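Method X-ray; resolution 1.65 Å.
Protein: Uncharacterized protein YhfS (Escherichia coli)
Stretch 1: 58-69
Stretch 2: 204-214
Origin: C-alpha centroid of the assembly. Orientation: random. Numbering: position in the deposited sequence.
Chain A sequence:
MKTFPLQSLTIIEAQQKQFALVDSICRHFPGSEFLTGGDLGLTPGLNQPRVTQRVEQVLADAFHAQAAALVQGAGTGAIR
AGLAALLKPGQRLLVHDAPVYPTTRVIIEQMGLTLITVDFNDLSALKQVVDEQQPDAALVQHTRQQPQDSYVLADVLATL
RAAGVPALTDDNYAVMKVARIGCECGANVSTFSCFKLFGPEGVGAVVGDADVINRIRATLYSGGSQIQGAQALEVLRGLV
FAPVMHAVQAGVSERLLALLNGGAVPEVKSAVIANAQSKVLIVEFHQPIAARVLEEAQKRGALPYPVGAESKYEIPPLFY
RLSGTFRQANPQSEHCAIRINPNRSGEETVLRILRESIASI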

# COMPACT_ATOMS: atom_id res chain seq x y z
N VAL A 58 7.23 18.15 3.97
CA VAL A 58 5.97 17.89 4.67
C VAL A 58 5.76 16.39 4.86
O VAL A 58 5.37 15.94 5.94
N LEU A 59 5.99 15.63 3.80
CA LEU A 59 5.84 14.17 3.89
C LEU A 59 6.76 13.59 4.98
O LEU A 59 6.33 12.77 5.78
N ALA A 60 8.01 14.03 5.00
CA ALA A 60 8.95 13.52 6.00
C ALA A 60 8.45 13.84 7.40
O ALA A 60 8.44 12.98 8.29
N ASP A 61 8.03 15.08 7.60
CA ASP A 61 7.54 15.53 8.88
C ASP A 61 6.30 14.73 9.31
O ASP A 61 6.22 14.24 10.43
N ALA A 62 5.34 14.58 8.39
CA ALA A 62 4.07 13.92 8.69
C ALA A 62 4.26 12.45 9.05
O ALA A 62 3.52 11.90 9.86
N PHE A 63 5.26 11.82 8.44
CA PHE A 63 5.54 10.41 8.73
C PHE A 63 6.75 10.20 9.64
O PHE A 63 7.36 9.13 9.64
N HIS A 64 7.07 11.23 10.42
CA HIS A 64 8.05 11.12 11.50
C HIS A 64 9.40 10.60 11.01
O HIS A 64 10.02 9.74 11.65
N ALA A 65 9.83 11.13 9.88
CA ALA A 65 11.05 10.70 9.23
C ALA A 65 11.97 11.90 9.02
O ALA A 65 11.55 13.05 9.10
N GLN A 66 13.24 11.61 8.75
CA GLN A 66 14.22 12.65 8.52
C GLN A 66 14.01 13.35 7.18
O GLN A 66 14.23 14.56 7.05
N ALA A 67 13.60 12.58 6.18
CA ALA A 67 13.58 13.07 4.81
C ALA A 67 12.62 12.28 3.92
O ALA A 67 12.14 11.21 4.30
N ALA A 68 12.33 12.82 2.74
CA ALA A 68 11.53 12.11 1.76
C ALA A 68 11.89 12.51 0.34
O ALA A 68 12.43 13.59 0.10
N ALA A 69 11.61 11.62 -0.61
CA ALA A 69 11.78 11.95 -2.02
C ALA A 69 10.60 11.41 -2.81
O ALA A 69 10.23 10.25 -2.64
N GLY A 204 5.55 8.07 -6.87
CA GLY A 204 5.76 7.28 -5.68
C GLY A 204 6.53 8.08 -4.65
O GLY A 204 7.07 9.14 -4.96
N ALA A 205 6.58 7.58 -3.42
CA ALA A 205 7.29 8.27 -2.35
C ALA A 205 8.23 7.32 -1.63
O ALA A 205 7.87 6.18 -1.35
N VAL A 206 9.44 7.80 -1.32
CA VAL A 206 10.32 7.09 -0.40
C VAL A 206 10.48 8.01 0.80
O VAL A 206 10.79 9.18 0.64
N VAL A 207 10.24 7.49 2.00
CA VAL A 207 10.23 8.34 3.20
C VAL A 207 11.06 7.66 4.28
O VAL A 207 10.83 6.50 4.60
N GLY A 208 12.04 8.37 4.83
CA GLY A 208 12.84 7.79 5.89
C GLY A 208 14.14 8.50 6.18
O GLY A 208 14.20 9.73 6.16
N ASP A 209 15.19 7.73 6.44
CA ASP A 209 16.48 8.27 6.86
C ASP A 209 17.14 9.12 5.78
O ASP A 209 17.15 8.76 4.60
N ALA A 210 17.73 10.24 6.20
CA ALA A 210 18.36 11.19 5.29
C ALA A 210 19.49 10.59 4.46
O ALA A 210 19.63 10.91 3.28
N ASP A 211 20.31 9.72 5.05
CA ASP A 211 21.41 9.15 4.27
C ASP A 211 20.87 8.35 3.08
O ASP A 211 21.41 8.43 1.98
N VAL A 212 19.79 7.61 3.29
CA VAL A 212 19.17 6.88 2.19
C VAL A 212 18.52 7.80 1.15
O VAL A 212 18.76 7.67 -0.05
N ILE A 213 17.71 8.74 1.62
CA ILE A 213 17.03 9.68 0.73
C ILE A 213 18.04 10.50 -0.08
O ILE A 213 17.83 10.73 -1.28
N ASN A 214 19.13 10.92 0.56
CA ASN A 214 20.16 11.68 -0.15
C ASN A 214 20.80 10.85 -1.26
O ASN A 214 21.10 11.37 -2.34

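The most unusual feature of this contact is a side chain that serves the start of a helix in the other stretch. Gln66 reaches across so that its OE1 accepts a hydrogen bond from Ala210 N at 2.8 Å. The N-H points almost straight at the oxygen, with an angle of 171°. Ala210 is the first residue of the helix 210-214, and its amide has no earlier helical turn to bond to. Asp209 sits at the N-cap position, but its own side chain makes no capping bond.

Gln66 adopts chi1 m and chi2 t, an extended shape that carries the amide to the helix. Gln66 OE1 also lies 3.5 Å from Ala210 CB. A water donates to Gln66 OE1 at 2.8 Å and accepts from Asp211 N at 3.1 Å. The same oxygen thus serves two successive amides, one directly and one through water. A second water accepts from Gln66 N at 3.0 Å and donates to Asp209 OD1 at 2.8 Å. Asp209 has chi1 m; its CA-to-CB bond points away overall, and its OD2 is bonded elsewhere in the structure.

Beyond Gln66 the stretches pair as antiparallel strands. Ala67 N donates to Gly208 O at 2.9 Å, and Gly208 N donates to Ala67 O at 2.9 Å. Ala69 N and Val206 O are 2.9 Å apart, as are Val206 N and Ala69 O; both pairs are hydrogen bonds. Between these pairs, Ala68 lies opposite Val207 with a CA-CA distance of 4.2 Å. Here Ala68 CA makes a CA-H...O contact with Val206 O at 3.2 Å.

The side chains alternate between the two faces of the sheet. Ala68 and Val207 share one face. Val207 is t, and both of its methyls find partners. Val207 CG2 lies 4.0 Å from Ala68 CB. Val207 CG1 lies 3.6 Å from Ala65 CB and 4.0 Å from Phe63 CB. Val207 CG1 also reaches the helix backbone, 4.2 Å from Ala60 CA. Phe63 is m and points toward the strand, just after the helix 58-62 ends. Leu59, with chi1 m and chi2 t, also points toward it, and Leu59 CD1 lies 4.5 Å from Ala205 CB. These residues pack the helix over the Val207 side of the sheet.

Ala67, Ala69 and Val206 point to the other face. There Ile213, with chi1 and chi2 both m, points toward the first strand. Ile213 CG1 lies 3.8 Å from Ala67 CB. Ile213 CG2 lies 4.0 Å from Ala69 CB and 3.6 Å from Ala68 O. Ala67 CB also comes within 4.4 Å of Ala210 CB. Ala67 and Ala69 thus both touch the Ile213 side chain.

Gly208 has no side chain. At its backbone angles a CB would be jammed against the carbonyl oxygen of the residue before, which by itself calls for glycine. Gly208 CA lies 3.7 Å from Ala65 CB. Together the two stretches bury 573 Å², counting both sides.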

# COMPACT_ATOMS: atom_id res chain seq x y z
CB VAL A 58 4.78 18.49 3.89
CG1 VAL A 58 3.47 18.00 4.48
CG2 VAL A 58 4.83 20.01 3.94
CB LEU A 59 6.15 13.50 2.56
CG LEU A 59 5.16 13.81 1.43
CD1 LEU A 59 5.51 12.98 0.20
CD2 LEU A 59 3.76 13.52 1.89
CB ALA A 60 10.34 14.12 5.80
CB ASP A 61 7.25 17.03 8.82
CG ASP A 61 6.86 17.61 10.16
OD1 ASP A 61 6.09 18.59 10.17
OD2 ASP A 61 7.34 17.09 11.19
CB ALA A 62 3.11 14.07 7.53
CB PHE A 63 5.65 9.60 7.43
CG PHE A 63 4.36 9.53 6.65
CD1 PHE A 63 3.29 8.78 7.13
CD2 PHE A 63 4.22 10.18 5.44
CE1 PHE A 63 2.11 8.70 6.42
CE2 PHE A 63 3.03 10.11 4.72
CZ PHE A 63 1.97 9.36 5.22
CB HIS A 64 7.48 10.27 12.64
CG HIS A 64 6.15 10.75 13.12
ND1 HIS A 64 4.96 10.23 12.67
CD2 HIS A 64 5.83 11.75 13.98
CE1 HIS A 64 3.96 10.86 13.25
NE2 HIS A 64 4.46 11.79 14.05
CB ALA A 65 10.74 10.03 7.90
CB GLN A 66 15.61 12.06 8.57
CG GLN A 66 16.00 11.61 9.96
CD GLN A 66 17.40 11.05 10.02
OE1 GLN A 66 17.96 10.65 9.01
NE2 GLN A 66 17.98 11.04 11.21
CB ALA A 67 14.98 13.04 4.22
CB ALA A 68 10.04 12.34 2.01
CB ALA A 69 13.08 11.35 -2.56
CB ALA A 205 6.29 8.87 -1.35
CB VAL A 206 11.69 6.81 -1.01
CG1 VAL A 206 12.55 5.99 -0.05
CG2 VAL A 206 11.54 6.06 -2.33
CB VAL A 207 8.79 8.54 3.72
CG1 VAL A 207 8.78 9.50 4.92
CG2 VAL A 207 7.84 9.05 2.61
CB ASP A 209 17.41 7.13 7.28
CG ASP A 209 16.93 6.41 8.52
OD1 ASP A 209 15.97 6.87 9.18
OD2 ASP A 209 17.53 5.36 8.85
CB ALA A 210 18.87 12.41 6.07
CB ASP A 211 22.42 8.37 5.14
CG ASP A 211 21.81 7.19 5.88
OD1 ASP A 211 20.58 6.99 5.87
OD2 ASP A 211 22.58 6.45 6.53
CB VAL A 212 18.12 5.88 2.69
CG1 VAL A 212 17.50 5.14 1.50
CG2 VAL A 212 18.74 4.92 3.68
CB ILE A 213 16.11 10.63 1.52
CG1 ILE A 213 15.04 9.82 2.26
CG2 ILE A 213 15.45 11.67 0.59
CD1 ILE A 213 14.21 8.93 1.35
CB ASN A 214 21.25 12.18 0.81
CG ASN A 214 20.78 13.33 1.68
OD1 ASN A 214 19.83 14.03 1.34
ND2 ASN A 214 21.46 13.53 2.81
O HOH W 1 13.91 8.75 9.39
O HOH W 2 20.35 9.43 8.09